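Local atomic coordinates of beta-glucuronidase (Dictyoglomus thermophilum, PDB entry 6XXW), a protein that probably hydrolyses beta-glucuronides, releasing glucuronic acid as a retaining glycoside hydrolase of family 2, and is assembled from four copies of the chain. Residues F58-I61 against L67-Y70; N143-D148 against Y172-F177; G37-R42 against I137-D142; A98-E103 against V149-E154; K315-V320 against P343-I348. All blocks are in the same frame, centred on the assembly; numbering follows the deposited sequence.

Interaction 1. Residues F58-I61 against L67-Y70; sequences FNDI and LRDY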
# COMPACT_ATOMS: atom_id res chain seq x y z
N PHE A 58 3.82 12.65 24.20
CA PHE A 58 3.70 11.35 24.88
C PHE A 58 2.68 10.42 24.22
O PHE A 58 2.63 9.24 24.59
CB PHE A 58 3.36 11.53 26.37
CG PHE A 58 2.04 12.23 26.64
CD1 PHE A 58 0.83 11.58 26.46
CD2 PHE A 58 2.01 13.54 27.11
CE1 PHE A 58 -0.40 12.24 26.72
CE2 PHE A 58 0.79 14.20 27.38
CZ PHE A 58 -0.41 13.54 27.18
N ASN A 59 1.91 10.90 23.25
CA ASN A 59 0.70 10.20 22.82
C ASN A 59 1.00 8.89 22.10
O ASN A 59 0.26 7.91 22.28
CB ASN A 59 -0.14 11.13 21.93
CG ASN A 59 -0.46 12.46 22.62
OD1 ASN A 59 0.37 13.36 22.65
ND2 ASN A 59 -1.66 12.58 23.17
N ASP A 60 2.04 8.84 21.27
CA ASP A 60 2.31 7.66 20.44
C ASP A 60 3.46 6.81 20.97
O ASP A 60 3.90 5.88 20.27
CB ASP A 60 2.59 8.08 19.00
CG ASP A 60 1.36 8.68 18.31
OD1 ASP A 60 0.23 8.40 18.75
OD2 ASP A 60 1.53 9.43 17.32
N ILE A 61 3.94 7.08 22.18
CA ILE A 61 5.12 6.40 22.71
C ILE A 61 4.76 5.02 23.24
O ILE A 61 5.55 4.07 23.13
CB ILE A 61 5.78 7.27 23.79
CG1 ILE A 61 6.20 8.63 23.21
CG2 ILE A 61 7.00 6.54 24.45
CD1 ILE A 61 7.33 8.50 22.17
N LEU A 67 -3.72 6.61 27.33
CA LEU A 67 -2.74 7.69 27.35
C LEU A 67 -2.70 8.43 26.02
O LEU A 67 -2.62 9.66 26.00
CB LEU A 67 -1.36 7.14 27.70
CG LEU A 67 -0.29 8.23 27.76
CD1 LEU A 67 -0.66 9.27 28.83
CD2 LEU A 67 1.10 7.62 28.03
N ARG A 68 -2.78 7.70 24.90
CA ARG A 68 -2.89 8.35 23.60
C ARG A 68 -3.96 9.44 23.60
O ARG A 68 -3.75 10.55 23.11
CB ARG A 68 -3.20 7.30 22.52
CG ARG A 68 -3.05 7.82 21.10
CD ARG A 68 -3.75 6.91 20.08
NE ARG A 68 -5.20 6.91 20.26
CZ ARG A 68 -6.03 6.03 19.70
NH1 ARG A 68 -5.54 5.08 18.91
NH2 ARG A 68 -7.33 6.10 19.91
N ASP A 69 -5.13 9.14 24.16
CA ASP A 69 -6.27 10.04 24.13
C ASP A 69 -6.46 10.78 25.44
O ASP A 69 -7.54 11.32 25.70
CB ASP A 69 -7.53 9.26 23.77
CG ASP A 69 -7.45 8.61 22.39
OD1 ASP A 69 -6.67 9.11 21.54
OD2 ASP A 69 -8.15 7.60 22.18
N TYR A 70 -5.42 10.82 26.27
CA TYR A 70 -5.53 11.42 27.60
C TYR A 70 -5.79 12.91 27.50
O TYR A 70 -5.27 13.60 26.62
CB TYR A 70 -4.24 11.15 28.38
CG TYR A 70 -4.23 11.67 29.79
CD1 TYR A 70 -4.85 10.96 30.81
CD2 TYR A 70 -3.58 12.87 30.12
CE1 TYR A 70 -4.83 11.42 32.12
CE2 TYR A 70 -3.57 13.35 31.44
CZ TYR A 70 -4.20 12.61 32.43
OH TYR A 70 -4.20 13.04 33.73
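Asn59 ND2 donates to the carbonyl oxygen of Arg68 at 2.9 Å, a nearly straight bond (171° at the hydrogen) whose acceptor lies in the plane of the Asn59 amide. It ties the loop after strand 56-57 to the C-terminal end of the short helix 65-68 in the sugar-binding domain. The other end of the amide is held as well: Asn59 OD1 accepts from the backbone N of Ser180. Beside this bond the Phe58 ring leans on Leu67, with Phe58 CD1 3.6 Å from Leu67 CD1. The carbonyl O of Leu67 sits at the edge of the ring, in its plane, 3.5 Å from Phe58 CE1. Arg68 starts with CG opposite its backbone N (chi1 -168°), which lays CG alongside Asn59 O at 3.5 Å, and the bend at chi3 turns the guanidinium to Asp69. Arg68 NH1 bonds Pro519 O of the third subunit. An alanine here would probably leave the Asp69 carboxylate without its charged partner and that carbonyl without its NH1 donor. Arg68 forms a side-on salt bridge with Asp69: NE meets OD1 from above the carboxylate plane, while NH2 reaches the syn lone pair of OD2 at 2.8 Å.

Interaction 2. Residues N143-D148 against Y172-F177; sequences NTLTWD and YYFDFF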
# COMPACT_ATOMS: atom_id res chain seq x y z
N ASN A 143 -2.87 19.47 28.80
CA ASN A 143 -3.27 19.62 27.40
C ASN A 143 -4.74 20.01 27.25
O ASN A 143 -5.26 20.00 26.13
CB ASN A 143 -2.99 18.32 26.62
CG ASN A 143 -3.78 17.15 27.13
OD1 ASN A 143 -4.45 17.24 28.15
ND2 ASN A 143 -3.73 16.02 26.40
N THR A 144 -5.40 20.37 28.35
CA THR A 144 -6.80 20.77 28.30
C THR A 144 -6.93 22.12 27.60
O THR A 144 -6.38 23.11 28.08
CB THR A 144 -7.36 20.85 29.72
OG1 THR A 144 -7.10 19.62 30.40
CG2 THR A 144 -8.87 21.10 29.68
N LEU A 145 -7.65 22.16 26.50
CA LEU A 145 -7.83 23.43 25.80
C LEU A 145 -8.98 24.23 26.40
O LEU A 145 -9.91 23.67 27.00
CB LEU A 145 -8.10 23.18 24.31
CG LEU A 145 -6.99 22.45 23.55
CD1 LEU A 145 -7.53 21.85 22.25
CD2 LEU A 145 -5.84 23.40 23.28
N THR A 146 -8.91 25.56 26.25
CA THR A 146 -9.98 26.47 26.62
C THR A 146 -10.15 27.50 25.51
O THR A 146 -9.35 27.58 24.57
CB THR A 146 -9.70 27.20 27.94
OG1 THR A 146 -8.68 28.18 27.71
CG2 THR A 146 -9.25 26.23 29.03
N TRP A 147 -11.19 28.33 25.62
CA TRP A 147 -11.37 29.35 24.60
C TRP A 147 -10.44 30.54 24.75
O TRP A 147 -10.44 31.41 23.87
CB TRP A 147 -12.83 29.83 24.56
CG TRP A 147 -13.67 28.92 23.73
CD1 TRP A 147 -14.56 27.98 24.18
CD2 TRP A 147 -13.66 28.81 22.30
NE1 TRP A 147 -15.11 27.31 23.12
CE2 TRP A 147 -14.58 27.79 21.96
CE3 TRP A 147 -12.98 29.48 21.28
CZ2 TRP A 147 -14.84 27.44 20.64
CZ3 TRP A 147 -13.23 29.12 19.97
CH2 TRP A 147 -14.15 28.11 19.66
N ASP A 148 -9.65 30.64 25.83
CA ASP A 148 -8.71 31.75 25.92
C ASP A 148 -7.25 31.30 25.86
O ASP A 148 -6.36 32.07 26.24
CB ASP A 148 -8.94 32.58 27.18
CG ASP A 148 -9.10 31.75 28.41
OD1 ASP A 148 -8.54 30.64 28.46
OD2 ASP A 148 -9.80 32.21 29.33
N TYR A 172 -12.26 20.55 19.55
CA TYR A 172 -11.41 21.58 18.96
C TYR A 172 -11.56 21.51 17.45
O TYR A 172 -11.93 20.47 16.88
CB TYR A 172 -9.95 21.44 19.39
CG TYR A 172 -9.26 20.11 19.13
CD1 TYR A 172 -9.34 19.08 20.05
CD2 TYR A 172 -8.46 19.92 18.00
CE1 TYR A 172 -8.68 17.87 19.85
CE2 TYR A 172 -7.78 18.71 17.78
CZ TYR A 172 -7.89 17.69 18.72
OH TYR A 172 -7.25 16.48 18.55
N TYR A 173 -11.27 22.63 16.80
CA TYR A 173 -11.68 22.87 15.43
C TYR A 173 -10.50 23.19 14.53
O TYR A 173 -10.69 23.64 13.40
CB TYR A 173 -12.74 23.99 15.40
CG TYR A 173 -13.87 23.65 16.35
CD1 TYR A 173 -14.90 22.82 15.94
CD2 TYR A 173 -13.85 24.08 17.67
CE1 TYR A 173 -15.93 22.48 16.81
CE2 TYR A 173 -14.86 23.74 18.54
CZ TYR A 173 -15.90 22.94 18.11
OH TYR A 173 -16.91 22.60 18.98
N PHE A 174 -9.28 22.95 15.00
CA PHE A 174 -8.11 22.99 14.14
C PHE A 174 -7.79 21.58 13.66
O PHE A 174 -8.06 20.59 14.36
CB PHE A 174 -6.91 23.61 14.86
CG PHE A 174 -6.60 23.01 16.20
CD1 PHE A 174 -5.69 21.94 16.32
CD2 PHE A 174 -7.13 23.55 17.37
CE1 PHE A 174 -5.36 21.40 17.56
CE2 PHE A 174 -6.80 23.03 18.63
CZ PHE A 174 -5.92 21.96 18.73
N ASP A 175 -7.23 21.48 12.46
CA ASP A 175 -7.07 20.21 11.78
C ASP A 175 -5.64 19.69 11.93
O ASP A 175 -4.91 19.47 10.96
CB ASP A 175 -7.44 20.36 10.31
CG ASP A 175 -7.35 19.05 9.54
OD1 ASP A 175 -7.84 18.02 10.04
OD2 ASP A 175 -6.77 19.07 8.43
N PHE A 176 -5.21 19.55 13.18
CA PHE A 176 -4.01 18.79 13.49
C PHE A 176 -4.20 18.22 14.88
O PHE A 176 -4.92 18.81 15.69
CB PHE A 176 -2.71 19.61 13.38
CG PHE A 176 -2.72 20.92 14.17
CD1 PHE A 176 -3.26 22.07 13.61
CD2 PHE A 176 -2.14 21.00 15.44
CE1 PHE A 176 -3.25 23.27 14.30
CE2 PHE A 176 -2.12 22.20 16.15
CZ PHE A 176 -2.68 23.34 15.58
N PHE A 177 -3.59 17.07 15.14
CA PHE A 177 -3.86 16.36 16.39
C PHE A 177 -3.34 17.14 17.59
O PHE A 177 -2.25 17.74 17.54
CB PHE A 177 -3.22 14.97 16.37
CG PHE A 177 -3.56 14.14 17.58
CD1 PHE A 177 -4.89 13.81 17.87
CD2 PHE A 177 -2.57 13.71 18.45
CE1 PHE A 177 -5.21 13.05 18.98
CE2 PHE A 177 -2.89 12.95 19.56
CZ PHE A 177 -4.21 12.63 19.83
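Leu145 pushes a single methyl, CD1, into the angle between two aromatic residues, 3.8 Å from Tyr172 CB and 3.9 Å from Phe174 CZ. Both segments are irregular loops of the sugar-binding domain: 143-148 runs from strand 134-142 toward strand 153-157. Segment 172-177 leaves strand 168-172, which pairs with 153-157 in a small antiparallel hairpin. The methyl comes to the edge of the Phe174 ring, near its plane, the two side chains approaching from opposite directions. A second, looser touch is made by Trp147, whose CZ2 is 4.3 Å from Tyr173 CE2. Everything exchanged between the segments is apolar.

Behind this first shell the aromatics order one another. Tyr172 CG and Phe174 CG each sit between their own backbone N and carbonyl carbon (chi1 56° and 51°), which brings Tyr172 CD2 over the rim of one face of Phe174. Phe174 in turn sets CD1 above the centre of the Phe176 ring. Farther out, Tyr172 makes a cation-pi contact with Lys558 and its hydroxyl bonds Asn178 N, while Trp147 O accepts from Thr387 on helix 385-402; the loops thus rest on the barrel domain. On the far side of the 143-148 loop, the hydroxyl OG1 of Thr146 donates to Asp148 OD1 at 2.6 Å, reaching the anti side of that oxygen from 35° out of the carboxylate plane.

Interaction 3. Residues G37-R42 against I137-D142; sequences GVWEFR and IEIMVD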
# COMPACT_ATOMS: atom_id res chain seq x y z
N GLY A 37 16.49 13.45 27.14
CA GLY A 37 16.84 12.07 27.36
C GLY A 37 15.64 11.32 27.89
O GLY A 37 14.51 11.64 27.52
N VAL A 38 15.85 10.37 28.80
CA VAL A 38 14.76 9.56 29.33
C VAL A 38 14.33 10.14 30.68
O VAL A 38 15.15 10.23 31.60
CB VAL A 38 15.17 8.09 29.48
CG1 VAL A 38 14.03 7.26 30.06
CG2 VAL A 38 15.63 7.52 28.15
N TRP A 39 13.06 10.50 30.80
CA TRP A 39 12.52 11.03 32.05
C TRP A 39 11.52 10.04 32.64
O TRP A 39 11.03 9.14 31.96
CB TRP A 39 11.80 12.36 31.83
CG TRP A 39 12.65 13.55 31.46
CD1 TRP A 39 13.60 13.62 30.49
CD2 TRP A 39 12.56 14.85 32.04
NE1 TRP A 39 14.12 14.90 30.43
CE2 TRP A 39 13.50 15.67 31.38
CE3 TRP A 39 11.77 15.40 33.05
CZ2 TRP A 39 13.67 17.01 31.71
CZ3 TRP A 39 11.94 16.73 33.38
CH2 TRP A 39 12.89 17.52 32.72
N GLU A 40 11.18 10.23 33.91
CA GLU A 40 10.05 9.50 34.46
C GLU A 40 8.78 10.31 34.21
O GLU A 40 8.82 11.55 34.13
CB GLU A 40 10.24 9.22 35.95
CG GLU A 40 11.28 8.14 36.20
CD GLU A 40 11.45 7.81 37.67
OE1 GLU A 40 12.30 8.43 38.32
OE2 GLU A 40 10.76 6.89 38.17
N PHE A 41 7.65 9.62 34.09
CA PHE A 41 6.41 10.22 33.59
C PHE A 41 5.23 9.55 34.27
O PHE A 41 5.21 8.33 34.43
CB PHE A 41 6.34 10.08 32.06
CG PHE A 41 5.03 10.53 31.42
CD1 PHE A 41 3.92 9.69 31.40
CD2 PHE A 41 4.95 11.74 30.77
CE1 PHE A 41 2.73 10.10 30.79
CE2 PHE A 41 3.77 12.15 30.15
CZ PHE A 41 2.66 11.33 30.16
N ARG A 42 4.23 10.35 34.65
CA ARG A 42 3.00 9.81 35.21
C ARG A 42 1.86 10.74 34.86
O ARG A 42 2.07 11.88 34.45
CB ARG A 42 3.09 9.64 36.73
CG ARG A 42 3.32 10.95 37.48
CD ARG A 42 3.50 10.74 38.98
NE ARG A 42 3.59 12.04 39.64
CZ ARG A 42 2.53 12.73 40.04
NH1 ARG A 42 2.69 13.91 40.60
NH2 ARG A 42 1.31 12.21 39.87
N ILE A 137 13.97 17.95 39.05
CA ILE A 137 13.08 18.82 38.29
C ILE A 137 11.80 18.06 38.00
O ILE A 137 11.82 16.87 37.66
CB ILE A 137 13.73 19.32 36.98
CG1 ILE A 137 12.68 20.08 36.17
CG2 ILE A 137 14.33 18.15 36.20
CD1 ILE A 137 13.24 20.89 35.03
N GLU A 138 10.67 18.73 38.18
CA GLU A 138 9.39 18.17 37.79
C GLU A 138 8.66 19.19 36.94
O GLU A 138 8.65 20.39 37.25
CB GLU A 138 8.56 17.77 39.01
CG GLU A 138 9.20 16.64 39.80
CD GLU A 138 8.48 16.35 41.09
OE1 GLU A 138 7.68 15.39 41.11
OE2 GLU A 138 8.70 17.09 42.08
N ILE A 139 8.06 18.73 35.85
CA ILE A 139 7.34 19.59 34.93
C ILE A 139 5.94 19.04 34.77
O ILE A 139 5.76 17.88 34.37
CB ILE A 139 8.05 19.72 33.57
CG1 ILE A 139 9.43 20.37 33.77
CG2 ILE A 139 7.17 20.54 32.58
CD1 ILE A 139 10.34 20.35 32.55
N MET A 140 4.94 19.84 35.12
CA MET A 140 3.55 19.49 34.88
C MET A 140 3.15 20.10 33.54
O MET A 140 3.48 21.25 33.24
CB MET A 140 2.65 20.02 36.01
CG MET A 140 1.18 19.62 35.93
SD MET A 140 0.22 20.51 34.65
CE MET A 140 0.31 22.21 35.23
N VAL A 141 2.44 19.32 32.73
CA VAL A 141 1.93 19.78 31.45
C VAL A 141 0.45 19.42 31.38
O VAL A 141 0.08 18.28 31.69
CB VAL A 141 2.68 19.14 30.26
CG1 VAL A 141 2.13 19.67 28.94
CG2 VAL A 141 4.21 19.40 30.37
N ASP A 142 -0.38 20.37 30.98
CA ASP A 142 -1.83 20.19 30.89
C ASP A 142 -2.22 20.45 29.44
O ASP A 142 -1.90 21.51 28.90
CB ASP A 142 -2.55 21.15 31.85
CG ASP A 142 -4.04 20.83 32.03
OD1 ASP A 142 -4.66 20.18 31.17
OD2 ASP A 142 -4.61 21.26 33.04
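Trp39 meets Ile137 and Ile139 with the far end of its six-membered ring. All the direct packing is apolar: Trp39 CH2 is 3.8 Å from Ile137 CG2 and equally 3.8 Å from Ile139 CD1, with CZ3 next in line at 4.0 Å from each methyl. Both side chains cross the indole at a slant. They arrive with different branches. Ile137 has CG1 opposite its backbone N (chi1 173°), and its short branch CG2 makes the nearest approach, with CD1 of the long branch also close, 4.1 Å from Trp39 CH2; Ile139 reaches the ring with the end of its long branch. Leu93 and Val95 of strand 90-99 continue the hydrophobic layer beyond the isoleucines.

The polar contacts are made elsewhere. Trp39 NE1, at the other end of the indole, bonds the carbonyl O of Leu35, which fixes the rotation of the ring system. On the opposite surface Arg42 NH1 and Glu138 OE1 are 5.2 Å apart, of opposite charge but not in contact; the arginine makes a cation-pi contact with Tyr75 and its NH2 bonds Asp46 O.

Backbone bonding explains the spacing. Strands 32-43 and 134-142 are not paired with each other, since strand 73-81 runs between them and pairs antiparallel with both. A large tryptophan reaching across an intervening strand to two isoleucines fills the interior of a curled antiparallel sheet, as in the jelly-roll-like beta sandwich of the family 2 sugar-binding domain.

Interaction 4. Residues A98-E103 against V149-E154; sequences AAHFSE and VLPPGE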
# COMPACT_ATOMS: atom_id res chain seq x y z
N ALA A 98 6.03 23.27 25.78
CA ALA A 98 5.19 22.25 26.42
C ALA A 98 3.72 22.60 26.18
O ALA A 98 3.28 23.69 26.56
CB ALA A 98 5.48 22.16 27.92
N ALA A 99 2.97 21.70 25.55
CA ALA A 99 1.60 22.00 25.12
C ALA A 99 0.59 21.47 26.14
O ALA A 99 0.50 20.26 26.33
CB ALA A 99 1.34 21.38 23.74
N HIS A 100 -0.20 22.36 26.76
CA HIS A 100 -0.33 23.78 26.47
C HIS A 100 -0.12 24.69 27.69
O HIS A 100 0.31 25.83 27.54
CB HIS A 100 -1.72 24.07 25.87
CG HIS A 100 -2.02 23.27 24.64
ND1 HIS A 100 -1.54 23.60 23.40
CD2 HIS A 100 -2.73 22.12 24.48
CE1 HIS A 100 -1.94 22.70 22.52
NE2 HIS A 100 -2.66 21.79 23.15
N PHE A 101 -0.47 24.20 28.88
CA PHE A 101 -0.20 24.88 30.15
C PHE A 101 0.86 24.09 30.91
O PHE A 101 0.84 22.85 30.92
CB PHE A 101 -1.45 24.98 31.02
CG PHE A 101 -2.64 25.59 30.34
CD1 PHE A 101 -2.93 26.94 30.49
CD2 PHE A 101 -3.49 24.81 29.56
CE1 PHE A 101 -4.04 27.49 29.86
CE2 PHE A 101 -4.60 25.36 28.95
CZ PHE A 101 -4.87 26.70 29.09
N SER A 102 1.80 24.79 31.55
CA SER A 102 2.92 24.11 32.19
C SER A 102 3.31 24.80 33.49
O SER A 102 3.18 26.01 33.64
CB SER A 102 4.13 24.03 31.26
OG SER A 102 5.15 23.21 31.82
N GLU A 103 3.81 23.99 34.43
CA GLU A 103 4.39 24.46 35.69
C GLU A 103 5.70 23.71 35.92
O GLU A 103 5.75 22.49 35.75
CB GLU A 103 3.44 24.23 36.86
CG GLU A 103 2.18 25.10 36.82
CD GLU A 103 1.08 24.59 37.75
OE1 GLU A 103 -0.00 25.20 37.78
OE2 GLU A 103 1.30 23.58 38.45
N VAL A 149 -6.98 30.10 25.37
CA VAL A 149 -5.63 29.73 24.96
C VAL A 149 -5.68 29.57 23.44
O VAL A 149 -6.74 29.34 22.85
CB VAL A 149 -5.12 28.45 25.65
CG1 VAL A 149 -5.70 27.21 24.97
CG2 VAL A 149 -3.58 28.40 25.66
N LEU A 150 -4.51 29.69 22.80
CA LEU A 150 -4.38 29.51 21.36
C LEU A 150 -3.47 28.32 21.08
O LEU A 150 -2.34 28.28 21.57
CB LEU A 150 -3.81 30.76 20.68
CG LEU A 150 -4.70 32.01 20.71
CD1 LEU A 150 -3.92 33.21 20.23
CD2 LEU A 150 -5.97 31.81 19.87
N PRO A 151 -3.92 27.34 20.30
CA PRO A 151 -5.25 27.29 19.67
C PRO A 151 -6.34 26.88 20.66
O PRO A 151 -6.07 26.13 21.60
CB PRO A 151 -5.08 26.22 18.59
CG PRO A 151 -4.09 25.28 19.17
CD PRO A 151 -3.11 26.15 19.96
N PRO A 152 -7.55 27.37 20.45
CA PRO A 152 -8.64 27.14 21.40
C PRO A 152 -9.36 25.81 21.22
O PRO A 152 -9.29 25.15 20.18
CB PRO A 152 -9.59 28.31 21.12
CG PRO A 152 -9.45 28.51 19.63
CD PRO A 152 -7.95 28.31 19.37
N GLY A 153 -10.09 25.45 22.26
CA GLY A 153 -10.94 24.28 22.29
C GLY A 153 -11.73 24.31 23.58
O GLY A 153 -11.66 25.27 24.34
N GLU A 154 -12.46 23.23 23.83
CA GLU A 154 -13.34 23.19 24.99
C GLU A 154 -13.59 21.76 25.41
O GLU A 154 -13.86 20.89 24.57
CB GLU A 154 -14.67 23.90 24.69
CG GLU A 154 -15.21 23.65 23.29
CD GLU A 154 -16.50 24.42 23.01
OE1 GLU A 154 -17.09 24.97 23.96
OE2 GLU A 154 -16.94 24.45 21.83
O HOH W 1 -1.06 26.40 23.13
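His100 and Pro151, which approach with His100 CE1 4.5 Å from Pro151 CD, are each preceded by a cis peptide bond, and in the histidine's case the residue is not a proline. A water joins the same neighbourhood: it lies 2.9 Å from His100 ND1 and donates to the carbonyl O of Leu150 at 2.8 Å, so one water links the imidazole to the carbonyl of the cis peptide before Pro151. At its other nitrogen, NE2, the histidine bonds Asn178 OD1, and the two ends together fix how the imidazole is turned. Ala99 CB lies over one face of that ring, toward its rim.

The backbone here forms a classic beta bulge, His100 and Phe101 both facing Asp142 of strand 134-142 at the break between strands 90-99 and 101-106 of the sugar-binding domain. The far end of the Phe101 ring comes close to segment 149-154, where it meets Val149, the two side chains coming from opposite directions: Phe101 CZ is 3.9 Å from Val149 CB and 4.0 Å from CG2. Val149 presents CG2 because that methyl is opposite its backbone N, while CG1 is tucked between N and the carbonyl carbon (chi1 80°). The valine also rests on Lys115 and on His390 of helix 385-402 in the barrel domain.

Interaction 5. Residues K315-V320 against P343-I348; sequences KGLDQV and PYSEEI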
# COMPACT_ATOMS: atom_id res chain seq x y z
N LYS A 315 4.96 15.86 17.91
CA LYS A 315 5.49 17.20 17.67
C LYS A 315 6.89 17.40 18.23
O LYS A 315 7.42 18.53 18.19
CB LYS A 315 4.54 18.26 18.25
CG LYS A 315 3.09 18.12 17.72
CD LYS A 315 2.26 19.37 18.04
CE LYS A 315 2.30 20.39 16.89
NZ LYS A 315 2.17 19.77 15.53
N GLY A 316 7.52 16.35 18.76
CA GLY A 316 8.82 16.51 19.39
C GLY A 316 9.89 16.92 18.39
O GLY A 316 9.92 16.45 17.25
N LEU A 317 10.78 17.82 18.84
CA LEU A 317 11.94 18.23 18.05
C LEU A 317 12.82 17.05 17.70
O LEU A 317 13.15 16.23 18.56
CB LEU A 317 12.77 19.26 18.82
CG LEU A 317 14.06 19.66 18.11
CD1 LEU A 317 13.76 20.76 17.11
CD2 LEU A 317 15.12 20.13 19.09
N ASP A 318 13.23 16.96 16.43
CA ASP A 318 14.17 15.93 16.00
C ASP A 318 15.06 16.53 14.91
O ASP A 318 14.58 16.86 13.83
CB ASP A 318 13.46 14.69 15.48
CG ASP A 318 14.42 13.66 14.89
OD1 ASP A 318 15.57 13.57 15.37
OD2 ASP A 318 14.03 12.95 13.95
N GLN A 319 16.35 16.69 15.21
CA GLN A 319 17.20 17.37 14.24
C GLN A 319 17.46 16.51 13.01
O GLN A 319 17.71 17.05 11.94
CB GLN A 319 18.52 17.79 14.90
CG GLN A 319 18.35 18.99 15.86
CD GLN A 319 18.14 20.35 15.17
OE1 GLN A 319 17.17 20.56 14.44
NE2 GLN A 319 19.04 21.30 15.44
N VAL A 320 17.38 15.18 13.14
CA VAL A 320 17.45 14.34 11.95
C VAL A 320 16.34 14.71 10.97
O VAL A 320 16.58 14.94 9.78
CB VAL A 320 17.40 12.86 12.34
CG1 VAL A 320 17.21 11.99 11.11
CG2 VAL A 320 18.67 12.46 13.09
N PRO A 343 4.29 28.98 16.09
CA PRO A 343 5.74 29.14 15.98
C PRO A 343 6.42 27.78 16.05
O PRO A 343 6.00 26.90 16.81
CB PRO A 343 6.10 30.02 17.18
CG PRO A 343 4.80 30.76 17.49
CD PRO A 343 3.73 29.76 17.21
N TYR A 344 7.44 27.60 15.23
CA TYR A 344 8.20 26.37 15.27
C TYR A 344 9.36 26.51 16.25
O TYR A 344 9.59 27.56 16.86
CB TYR A 344 8.70 25.98 13.87
CG TYR A 344 7.63 25.49 12.91
CD1 TYR A 344 6.29 25.39 13.29
CD2 TYR A 344 7.97 25.12 11.60
CE1 TYR A 344 5.30 24.94 12.38
CE2 TYR A 344 7.00 24.67 10.70
CZ TYR A 344 5.67 24.59 11.10
OH TYR A 344 4.74 24.15 10.17
N SER A 345 10.09 25.41 16.43
CA SER A 345 11.29 25.46 17.26
C SER A 345 12.30 26.44 16.69
O SER A 345 12.41 26.61 15.46
CB SER A 345 11.91 24.07 17.35
OG SER A 345 12.40 23.68 16.08
N GLU A 346 13.05 27.09 17.59
CA GLU A 346 14.13 27.97 17.17
C GLU A 346 15.11 27.24 16.27
O GLU A 346 15.66 27.83 15.32
CB GLU A 346 14.85 28.54 18.40
CG GLU A 346 13.90 29.18 19.42
CD GLU A 346 13.64 28.32 20.66
OE1 GLU A 346 13.10 27.19 20.53
OE2 GLU A 346 13.96 28.81 21.78
N GLU A 347 15.35 25.96 16.56
CA GLU A 347 16.24 25.13 15.75
C GLU A 347 15.87 25.19 14.28
O GLU A 347 16.74 25.30 13.41
CB GLU A 347 16.19 23.69 16.27
CG GLU A 347 17.00 23.44 17.56
CD GLU A 347 16.27 23.80 18.85
OE1 GLU A 347 15.12 24.29 18.81
OE2 GLU A 347 16.86 23.58 19.94
N ILE A 348 14.57 25.14 13.96
CA ILE A 348 14.17 25.16 12.56
C ILE A 348 14.49 26.52 11.92
O ILE A 348 14.89 26.60 10.75
CB ILE A 348 12.69 24.79 12.42
CG1 ILE A 348 12.55 23.26 12.54
CG2 ILE A 348 12.11 25.29 11.08
CD1 ILE A 348 11.09 22.80 12.59
O HOH W 2 19.23 24.09 14.29
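Leu317 and Ser345 lie opposite each other with their CA atoms 7.3 Å apart, and two residues on, Gln319 and Glu347 face each other at 8.0 Å between CA atoms. Both segments are the lead-in to a helix, 319-332 and 346-355. Asp318 and Ser345 are the respective N-caps, each accepting from a backbone NH of its first turn through a weak bond.

Leu317 forks over the second helix start. Its CD1 rests 3.4 Å from Ser345 OG, and CD2 lies 3.9 Å from Glu347 CD, with the two chains crossing at about a right angle. Glu347 is bent at chi2 (84°), which folds the carboxylate back onto the leucine and offers the CG methylene to the amide of Gln319, whose NE2 is 3.6 Å from that CG. The amide and carboxylate planes stand nearly perpendicular. Gln319 NE2 also donates to a water that passes its own hydrogen to Glu347 O, while Gln319 OE1 bonds Asn322. Glu347 OE2 is hydrogen-bonded to Tyr23 OH. An alanine in place of Glu347 is likely to leave that tyrosine hydroxyl without its partner and to open a gap beside Leu317 CD2 and the Gln319 amide.

At the start of helix 319-332, Asp318 OD2 makes a salt bridge to Arg313 of the second subunit. The two helices follow strands 297-305 and 336-338, parallel neighbours, and their side-by-side starts are those of successive beta-alpha units in the TIM barrel.

From the N terminus, strand segment 37-42 opens first, and interaction 3 closes its loop at 137-142; interaction 1 (58-61 with 67-70) is a short loop nested within it. Interaction 4 begins inside that loop at 98-103 and ends beyond it at 149-154, so the two cross. Interaction 2 starts at 143-148, before interaction 4 has closed, and runs on to 172-177, crossing it in turn. These four knit the sugar-binding domain, joining its curled sheet to the loops and hairpin that follow, and interactions 2 and 4 bring those loops to helix 385-402. Interaction 5 comes later, in series, within the barrel domain; like interactions 1 and 3, it touches the second subunit.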